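PDB 2NSF: uncharacterized protein, which catalyses the mycothiol-dependent isomerisation of maleylpyruvate and carries a zinc ion in its helical N-terminal domain. Local coordinates for residues A[38-49]-A[165-176]; A[64-75]-A[102-110]. One frame throughout, in Å; residues are numbered along the deposited sequence.

How the contacts relate
Both contacts belong to the helical N-terminal domain and meet at its zinc site. Contact 1 brings His168 on helix 156-171 and contact 2 brings His72 on helix 66-89; Glu164 completes the protein ligands, and two waters that bind the metal are common to both. The centres of the contacts lie about 16 Å apart, yet their residues touch. Leu172 O of contact 1 probably accepts a hydrogen bond from Arg66 NE of contact 2 at 2.8 Å, while Tyr43 OH packs 3.5 Å from Val73 CG2. Helix 66-89 thus has helices 29-49 and 156-171 against it as well as helix 99-109, whose Arg102 holds a sulfate near the metal.

Contact 1: residues A[38-49]-A[165-176]. With ZN (zinc ion), chain E.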
# COMPACT_ATOMS: atom_id res chain seq x y z
N LEU A 38 -0.68 -4.82 12.76
CA LEU A 38 -2.13 -4.93 12.75
C LEU A 38 -2.65 -5.14 11.33
O LEU A 38 -3.55 -5.95 11.09
CB LEU A 38 -2.77 -3.67 13.35
CG LEU A 38 -2.74 -3.57 14.87
CD1 LEU A 38 -3.19 -2.19 15.31
CD2 LEU A 38 -3.64 -4.65 15.47
N GLY A 39 -2.08 -4.39 10.39
CA GLY A 39 -2.49 -4.51 9.00
C GLY A 39 -2.16 -5.87 8.44
O GLY A 39 -2.91 -6.43 7.64
N THR A 40 -1.02 -6.42 8.86
CA THR A 40 -0.60 -7.73 8.38
C THR A 40 -1.56 -8.80 8.92
O THR A 40 -1.96 -9.69 8.18
CB THR A 40 0.84 -8.06 8.83
OG1 THR A 40 1.72 -7.04 8.34
CG2 THR A 40 1.27 -9.41 8.27
N SER A 41 -1.94 -8.69 10.19
CA SER A 41 -2.86 -9.67 10.77
C SER A 41 -4.22 -9.56 10.08
O SER A 41 -4.90 -10.56 9.88
CB SER A 41 -3.02 -9.44 12.27
OG SER A 41 -1.80 -9.69 12.95
N HIS A 42 -4.60 -8.33 9.73
CA HIS A 42 -5.87 -8.06 9.05
C HIS A 42 -5.83 -8.72 7.67
O HIS A 42 -6.78 -9.40 7.26
CB HIS A 42 -6.05 -6.54 8.93
CG HIS A 42 -7.24 -6.13 8.11
ND1 HIS A 42 -8.54 -6.43 8.47
CD2 HIS A 42 -7.33 -5.40 6.98
CE1 HIS A 42 -9.37 -5.90 7.60
NE2 HIS A 42 -8.66 -5.27 6.68
N TYR A 43 -4.73 -8.52 6.96
CA TYR A 43 -4.56 -9.13 5.64
C TYR A 43 -4.59 -10.66 5.77
O TYR A 43 -5.27 -11.34 5.00
CB TYR A 43 -3.21 -8.69 5.04
CG TYR A 43 -2.85 -9.41 3.76
CD1 TYR A 43 -3.32 -8.97 2.52
CD2 TYR A 43 -2.07 -10.56 3.79
CE1 TYR A 43 -3.01 -9.66 1.35
CE2 TYR A 43 -1.75 -11.26 2.63
CZ TYR A 43 -2.23 -10.80 1.41
OH TYR A 43 -1.92 -11.48 0.26
N SER A 44 -3.86 -11.19 6.75
CA SER A 44 -3.81 -12.64 6.94
C SER A 44 -5.17 -13.24 7.24
O SER A 44 -5.46 -14.37 6.83
CB SER A 44 -2.80 -12.99 8.05
OG SER A 44 -1.48 -12.66 7.65
N ARG A 45 -6.02 -12.51 7.96
CA ARG A 45 -7.36 -13.02 8.25
C ARG A 45 -8.14 -13.15 6.94
O ARG A 45 -8.92 -14.10 6.76
CB ARG A 45 -8.12 -12.08 9.20
CG ARG A 45 -7.76 -12.28 10.67
CD ARG A 45 -8.73 -11.55 11.59
NE ARG A 45 -8.60 -10.10 11.49
CZ ARG A 45 -7.70 -9.38 12.16
NH1 ARG A 45 -6.85 -9.99 12.98
NH2 ARG A 45 -7.67 -8.07 12.02
N GLN A 46 -7.94 -12.22 6.02
CA GLN A 46 -8.63 -12.27 4.73
C GLN A 46 -8.11 -13.43 3.89
O GLN A 46 -8.89 -14.09 3.19
CB GLN A 46 -8.45 -10.95 3.97
CG GLN A 46 -8.94 -9.74 4.75
CD GLN A 46 -10.35 -9.91 5.27
OE1 GLN A 46 -10.60 -9.80 6.47
NE2 GLN A 46 -11.28 -10.18 4.37
N LEU A 47 -6.81 -13.67 3.94
CA LEU A 47 -6.21 -14.76 3.18
C LEU A 47 -6.75 -16.09 3.71
O LEU A 47 -7.02 -17.02 2.95
CB LEU A 47 -4.69 -14.73 3.31
CG LEU A 47 -3.91 -15.84 2.58
CD1 LEU A 47 -4.28 -15.86 1.10
CD2 LEU A 47 -2.42 -15.61 2.76
N SER A 48 -6.91 -16.16 5.03
CA SER A 48 -7.43 -17.37 5.66
C SER A 48 -8.85 -17.66 5.20
O SER A 48 -9.26 -18.82 5.09
CB SER A 48 -7.39 -17.22 7.19
OG SER A 48 -7.81 -18.41 7.83
N LEU A 49 -9.62 -16.61 4.92
CA LEU A 49 -10.99 -16.78 4.47
C LEU A 49 -11.07 -17.31 3.04
O LEU A 49 -12.02 -18.01 2.69
CB LEU A 49 -11.77 -15.46 4.57
CG LEU A 49 -12.11 -14.99 5.98
CD1 LEU A 49 -12.80 -13.64 5.89
CD2 LEU A 49 -13.00 -16.01 6.67
N VAL A 165 -0.33 -4.09 3.08
CA VAL A 165 -1.23 -4.98 3.80
C VAL A 165 -2.64 -4.45 4.02
O VAL A 165 -3.60 -5.21 3.90
CB VAL A 165 -0.62 -5.43 5.16
CG1 VAL A 165 0.58 -6.34 4.91
CG2 VAL A 165 -0.21 -4.23 5.99
N TRP A 166 -2.78 -3.17 4.33
CA TRP A 166 -4.12 -2.63 4.56
C TRP A 166 -4.93 -2.52 3.28
O TRP A 166 -6.15 -2.74 3.30
CB TRP A 166 -4.05 -1.26 5.25
CG TRP A 166 -3.73 -1.35 6.71
CD1 TRP A 166 -2.55 -1.04 7.32
CD2 TRP A 166 -4.62 -1.78 7.76
NE1 TRP A 166 -2.64 -1.24 8.67
CE2 TRP A 166 -3.90 -1.70 8.97
CE3 TRP A 166 -5.95 -2.22 7.79
CZ2 TRP A 166 -4.47 -2.04 10.21
CZ3 TRP A 166 -6.52 -2.57 9.02
CH2 TRP A 166 -5.77 -2.48 10.21
N ILE A 167 -4.28 -2.19 2.17
CA ILE A 167 -5.00 -2.07 0.92
C ILE A 167 -5.17 -3.42 0.22
O ILE A 167 -6.25 -3.72 -0.27
CB ILE A 167 -4.31 -1.09 -0.05
CG1 ILE A 167 -4.27 0.31 0.58
CG2 ILE A 167 -5.08 -1.06 -1.37
CD1 ILE A 167 -3.50 1.33 -0.25
N HIS A 168 -4.11 -4.22 0.15
CA HIS A 168 -4.25 -5.51 -0.51
C HIS A 168 -5.19 -6.44 0.24
O HIS A 168 -5.66 -7.43 -0.32
CB HIS A 168 -2.88 -6.16 -0.75
CG HIS A 168 -2.10 -5.49 -1.84
ND1 HIS A 168 -2.69 -5.03 -2.99
CD2 HIS A 168 -0.78 -5.20 -1.95
CE1 HIS A 168 -1.78 -4.48 -3.77
NE2 HIS A 168 -0.61 -4.57 -3.16
N ALA A 169 -5.47 -6.13 1.50
CA ALA A 169 -6.41 -6.95 2.26
C ALA A 169 -7.76 -6.82 1.56
O ALA A 169 -8.53 -7.77 1.48
CB ALA A 169 -6.51 -6.45 3.70
N VAL A 170 -8.04 -5.62 1.05
CA VAL A 170 -9.29 -5.39 0.34
C VAL A 170 -9.28 -6.09 -1.01
O VAL A 170 -10.27 -6.70 -1.41
CB VAL A 170 -9.53 -3.88 0.09
CG1 VAL A 170 -10.89 -3.67 -0.55
CG2 VAL A 170 -9.43 -3.12 1.39
N ASP A 171 -8.15 -6.01 -1.71
CA ASP A 171 -8.00 -6.62 -3.03
C ASP A 171 -8.20 -8.13 -3.05
O ASP A 171 -8.51 -8.70 -4.10
CB ASP A 171 -6.63 -6.28 -3.62
CG ASP A 171 -6.43 -4.79 -3.83
OD1 ASP A 171 -7.43 -4.08 -4.07
OD2 ASP A 171 -5.27 -4.34 -3.77
N LEU A 172 -8.02 -8.78 -1.90
CA LEU A 172 -8.20 -10.23 -1.83
C LEU A 172 -9.63 -10.63 -2.16
O LEU A 172 -9.89 -11.76 -2.55
CB LEU A 172 -7.82 -10.75 -0.44
CG LEU A 172 -6.32 -10.97 -0.23
CD1 LEU A 172 -6.05 -11.35 1.22
CD2 LEU A 172 -5.83 -12.07 -1.18
N GLY A 173 -10.56 -9.70 -1.99
CA GLY A 173 -11.95 -10.00 -2.31
C GLY A 173 -12.69 -10.87 -1.32
O GLY A 173 -13.56 -11.66 -1.70
N ALA A 174 -12.35 -10.74 -0.04
CA ALA A 174 -13.02 -11.49 1.01
C ALA A 174 -14.01 -10.50 1.64
O ALA A 174 -15.00 -10.15 1.01
CB ALA A 174 -12.02 -11.98 2.04
N VAL A 175 -13.74 -10.04 2.85
CA VAL A 175 -14.65 -9.09 3.50
C VAL A 175 -14.02 -7.77 3.93
O VAL A 175 -14.71 -6.91 4.47
CB VAL A 175 -15.34 -9.71 4.74
CG1 VAL A 175 -16.12 -10.94 4.33
CG2 VAL A 175 -14.31 -10.04 5.80
N ALA A 176 -12.72 -7.60 3.70
CA ALA A 176 -12.04 -6.36 4.10
C ALA A 176 -12.50 -5.16 3.27
O ALA A 176 -12.84 -5.29 2.10
CB ALA A 176 -10.53 -6.53 3.98
ZN ZN E . 1.24 -3.79 -3.89
O HOH W 1 -8.69 -3.21 4.67
O HOH W 2 2.84 -2.42 -4.46
O HOH W 3 0.09 -1.66 -3.71
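His42 NE2 and Trp166 O share one water, 2.9 Å from each of them, and the water donates to the carbonyl oxygen. With CG anti to the backbone N (chi1 174°), the His42 imidazole reaches across to helix 156-171, where Trp166 CZ3 lies over one face and Ala169 CB comes within 3.5 Å of His42 CD2. The two ring planes are 30° apart but slid past each other, so overlap is slight. The Trp166 indole lies against the backbone of Gly39, which has no side chain there; the helix axes are 8.2 Å apart and nearly parallel at 13°. Trp166 NE1 is bonded to Leu35 O, one turn before Gly39, which fixes the indole's rotation. Further along, Leu172 CD1 sits over a face of the Tyr43 ring, 3.5 Å from Tyr43 CE1, while Ala169 CA meets the ring edge. On another side of helix 156-171, His168 binds zinc through NE2 at 2.1 Å and gives its ND1 proton to Asp171 OD2 at 2.8 Å. That carboxylate, also salt-bridged to Arg242, holds the imidazole's rotation and would probably make NE2 a stronger donor to the metal.

Contact 2: residues A[64-75]-A[102-110]; sequences WTRSHLIAHVAY and RNEEIAYGS. With ZN (zinc ion), chain E; SO4 (sulfate ion), chain C.
Arg102 reaches from helix 99-109 toward the zinc ligand His72 on helix 66-89, two helices of the N-terminal domain's helical bundle that cross at 127°. The Arg102 chain is extended from CG to NE, carrying the guanidinium to a sulfate, probably from the crystallisation liquor: Arg102 NH2 bonds to sulfate O1 at 3.3 Å, nearly straight, and Arg102 NE bonds to O2. Tyr96 and Asn76 also hold this anion, and a zinc-bound water donates to its O1, so the site is consistent with a pocket for an anionic group beside the metal. Glu105 comes next, its carboxylate stacked on one face of the Tyr75 ring with the planes 18° apart; a water donates both to Glu105 OE2, at 2.7 Å, and to Tyr75 O. Ile106 wedges between the aromatic groups: Ile106 CD1 packs 3.9 Å from Trp64 CZ2 and also touches His72 CB, CG1 meets Tyr75 CD2, and CG2 comes up to the edge of the His68 ring. At Gly109 the lack of a side chain leaves room for Ala71 CB and for Tyr75 OH, 3.5 Å from Gly109 CA. Ser110 ends the run. Ser110 OG bonds back to Ala107 O at 2.7 Å, while His68 ND1 pairs with Thr65 OG1, steadying the imidazole. Ser110 CB stands almost squarely above the His68 ring, 3.4 Å from its centroid and 5° off the normal.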
# COMPACT_ATOMS: atom_id res chain seq x y z
N TRP A 64 -4.71 -9.76 -12.38
CA TRP A 64 -4.10 -10.56 -11.32
C TRP A 64 -5.07 -11.52 -10.66
O TRP A 64 -6.13 -11.11 -10.19
CB TRP A 64 -3.51 -9.65 -10.24
CG TRP A 64 -2.07 -9.28 -10.43
CD1 TRP A 64 -1.33 -9.43 -11.57
CD2 TRP A 64 -1.22 -8.65 -9.47
NE1 TRP A 64 -0.06 -8.94 -11.37
CE2 TRP A 64 0.03 -8.45 -10.09
CE3 TRP A 64 -1.39 -8.24 -8.14
CZ2 TRP A 64 1.11 -7.85 -9.43
CZ3 TRP A 64 -0.32 -7.64 -7.48
CH2 TRP A 64 0.92 -7.46 -8.13
N THR A 65 -4.71 -12.79 -10.62
CA THR A 65 -5.54 -13.77 -9.95
C THR A 65 -5.16 -13.57 -8.49
O THR A 65 -4.23 -12.81 -8.20
CB THR A 65 -5.20 -15.20 -10.39
OG1 THR A 65 -3.83 -15.50 -10.05
CG2 THR A 65 -5.38 -15.35 -11.89
N ARG A 66 -5.85 -14.22 -7.57
CA ARG A 66 -5.50 -14.06 -6.17
C ARG A 66 -4.06 -14.53 -5.95
O ARG A 66 -3.33 -13.94 -5.16
CB ARG A 66 -6.45 -14.85 -5.28
CG ARG A 66 -7.85 -14.26 -5.18
CD ARG A 66 -8.59 -14.92 -4.02
NE ARG A 66 -9.87 -14.30 -3.72
CZ ARG A 66 -10.98 -14.47 -4.43
NH1 ARG A 66 -10.96 -15.24 -5.51
NH2 ARG A 66 -12.10 -13.88 -4.06
N SER A 67 -3.66 -15.58 -6.66
CA SER A 67 -2.30 -16.11 -6.53
C SER A 67 -1.25 -15.04 -6.84
O SER A 67 -0.24 -14.96 -6.15
CB SER A 67 -2.10 -17.31 -7.46
OG SER A 67 -2.82 -18.44 -7.00
N HIS A 68 -1.49 -14.24 -7.87
CA HIS A 68 -0.56 -13.18 -8.23
C HIS A 68 -0.45 -12.18 -7.08
O HIS A 68 0.65 -11.77 -6.69
CB HIS A 68 -1.02 -12.42 -9.48
CG HIS A 68 -0.85 -13.18 -10.76
ND1 HIS A 68 -1.79 -14.08 -11.23
CD2 HIS A 68 0.14 -13.16 -11.69
CE1 HIS A 68 -1.39 -14.56 -12.40
NE2 HIS A 68 -0.23 -14.02 -12.70
N LEU A 69 -1.60 -11.79 -6.54
CA LEU A 69 -1.63 -10.83 -5.44
C LEU A 69 -0.96 -11.37 -4.18
O LEU A 69 -0.17 -10.68 -3.54
CB LEU A 69 -3.09 -10.46 -5.12
CG LEU A 69 -3.31 -9.55 -3.91
CD1 LEU A 69 -2.63 -8.20 -4.15
CD2 LEU A 69 -4.79 -9.37 -3.66
N ILE A 70 -1.27 -12.61 -3.83
CA ILE A 70 -0.69 -13.24 -2.65
C ILE A 70 0.83 -13.33 -2.79
O ILE A 70 1.56 -13.09 -1.82
CB ILE A 70 -1.32 -14.64 -2.43
CG1 ILE A 70 -2.81 -14.46 -2.08
CG2 ILE A 70 -0.60 -15.38 -1.31
CD1 ILE A 70 -3.65 -15.72 -2.26
N ALA A 71 1.29 -13.68 -3.98
CA ALA A 71 2.73 -13.79 -4.23
C ALA A 71 3.36 -12.41 -4.08
O ALA A 71 4.38 -12.26 -3.42
CB ALA A 71 2.98 -14.33 -5.64
N HIS A 72 2.73 -11.42 -4.69
CA HIS A 72 3.23 -10.04 -4.61
C HIS A 72 3.43 -9.55 -3.19
O HIS A 72 4.45 -8.94 -2.87
CB HIS A 72 2.28 -9.07 -5.33
CG HIS A 72 2.54 -7.63 -5.05
ND1 HIS A 72 3.79 -7.11 -4.99
CD2 HIS A 72 1.68 -6.62 -4.84
CE1 HIS A 72 3.73 -5.82 -4.74
NE2 HIS A 72 2.45 -5.48 -4.64
N VAL A 73 2.44 -9.79 -2.33
CA VAL A 73 2.55 -9.34 -0.94
C VAL A 73 3.77 -9.97 -0.27
O VAL A 73 4.48 -9.30 0.49
CB VAL A 73 1.24 -9.67 -0.15
CG1 VAL A 73 1.42 -9.35 1.34
CG2 VAL A 73 0.10 -8.84 -0.72
N ALA A 74 4.05 -11.23 -0.58
CA ALA A 74 5.21 -11.90 0.01
C ALA A 74 6.50 -11.32 -0.55
O ALA A 74 7.44 -11.05 0.19
CB ALA A 74 5.15 -13.41 -0.26
N TYR A 75 6.56 -11.13 -1.87
CA TYR A 75 7.77 -10.58 -2.47
C TYR A 75 8.03 -9.15 -2.00
O TYR A 75 9.17 -8.70 -1.96
CB TYR A 75 7.70 -10.67 -4.00
CG TYR A 75 7.69 -12.11 -4.49
CD1 TYR A 75 8.64 -13.02 -4.04
CD2 TYR A 75 6.72 -12.56 -5.39
CE1 TYR A 75 8.64 -14.35 -4.46
CE2 TYR A 75 6.70 -13.90 -5.81
CZ TYR A 75 7.66 -14.78 -5.34
OH TYR A 75 7.66 -16.10 -5.74
N ARG A 102 11.33 -8.37 -10.67
CA ARG A 102 10.15 -8.22 -9.83
C ARG A 102 8.95 -8.86 -10.50
O ARG A 102 8.20 -9.62 -9.87
CB ARG A 102 9.85 -6.75 -9.58
CG ARG A 102 8.53 -6.52 -8.87
CD ARG A 102 8.17 -5.06 -8.85
NE ARG A 102 6.86 -4.79 -8.25
CZ ARG A 102 5.69 -5.03 -8.84
NH1 ARG A 102 5.63 -5.55 -10.06
NH2 ARG A 102 4.56 -4.71 -8.22
N ASN A 103 8.75 -8.55 -11.78
CA ASN A 103 7.62 -9.11 -12.50
C ASN A 103 7.75 -10.61 -12.68
O ASN A 103 6.77 -11.35 -12.51
CB ASN A 103 7.47 -8.46 -13.88
CG ASN A 103 7.04 -7.02 -13.79
OD1 ASN A 103 6.42 -6.60 -12.82
ND2 ASN A 103 7.35 -6.25 -14.83
N GLU A 104 8.95 -11.06 -13.02
CA GLU A 104 9.19 -12.48 -13.25
C GLU A 104 8.98 -13.34 -12.01
O GLU A 104 8.50 -14.47 -12.13
CB GLU A 104 10.59 -12.68 -13.82
CG GLU A 104 10.70 -12.25 -15.27
CD GLU A 104 12.13 -12.09 -15.74
OE1 GLU A 104 13.02 -12.74 -15.15
OE2 GLU A 104 12.36 -11.33 -16.70
N GLU A 105 9.33 -12.84 -10.83
CA GLU A 105 9.12 -13.65 -9.64
C GLU A 105 7.64 -13.70 -9.29
O GLU A 105 7.15 -14.72 -8.80
CB GLU A 105 9.98 -13.16 -8.46
CG GLU A 105 9.72 -11.76 -7.95
CD GLU A 105 10.57 -11.44 -6.72
OE1 GLU A 105 11.47 -12.26 -6.39
OE2 GLU A 105 10.33 -10.38 -6.10
N ILE A 106 6.91 -12.61 -9.54
CA ILE A 106 5.48 -12.62 -9.26
C ILE A 106 4.83 -13.64 -10.19
O ILE A 106 3.92 -14.37 -9.80
CB ILE A 106 4.83 -11.23 -9.48
CG1 ILE A 106 5.22 -10.29 -8.34
CG2 ILE A 106 3.32 -11.36 -9.56
CD1 ILE A 106 4.74 -8.87 -8.51
N ALA A 107 5.31 -13.69 -11.43
CA ALA A 107 4.78 -14.64 -12.41
C ALA A 107 5.02 -16.07 -11.92
O ALA A 107 4.13 -16.93 -12.00
CB ALA A 107 5.46 -14.44 -13.76
N TYR A 108 6.22 -16.33 -11.41
CA TYR A 108 6.57 -17.65 -10.90
C TYR A 108 5.72 -18.00 -9.69
O TYR A 108 5.09 -19.06 -9.64
CB TYR A 108 8.05 -17.69 -10.51
CG TYR A 108 8.47 -19.00 -9.89
CD1 TYR A 108 8.63 -20.15 -10.66
CD2 TYR A 108 8.68 -19.09 -8.51
CE1 TYR A 108 9.00 -21.36 -10.08
CE2 TYR A 108 9.05 -20.30 -7.91
CZ TYR A 108 9.20 -21.43 -8.71
OH TYR A 108 9.57 -22.63 -8.13
N GLY A 109 5.70 -17.11 -8.70
CA GLY A 109 4.93 -17.35 -7.50
C GLY A 109 3.47 -17.65 -7.77
O GLY A 109 2.87 -18.48 -7.09
N SER A 110 2.89 -16.99 -8.77
CA SER A 110 1.48 -17.19 -9.10
C SER A 110 1.16 -18.61 -9.56
O SER A 110 -0.00 -19.01 -9.57
CB SER A 110 1.03 -16.19 -10.17
OG SER A 110 1.50 -16.55 -11.46
ZN ZN E . 1.24 -3.79 -3.89
S SO4 C . 6.43 -2.72 -4.80
O1 SO4 C . 5.17 -3.15 -5.42
O2 SO4 C . 7.47 -2.64 -5.84
O3 SO4 C . 6.26 -1.38 -4.18
O4 SO4 C . 6.83 -3.68 -3.76
O HOH W 4 -2.77 -18.08 -11.16
O HOH W 5 11.19 -9.73 -3.58
O HOH W 2 2.84 -2.42 -4.46
O HOH W 3 0.09 -1.66 -3.71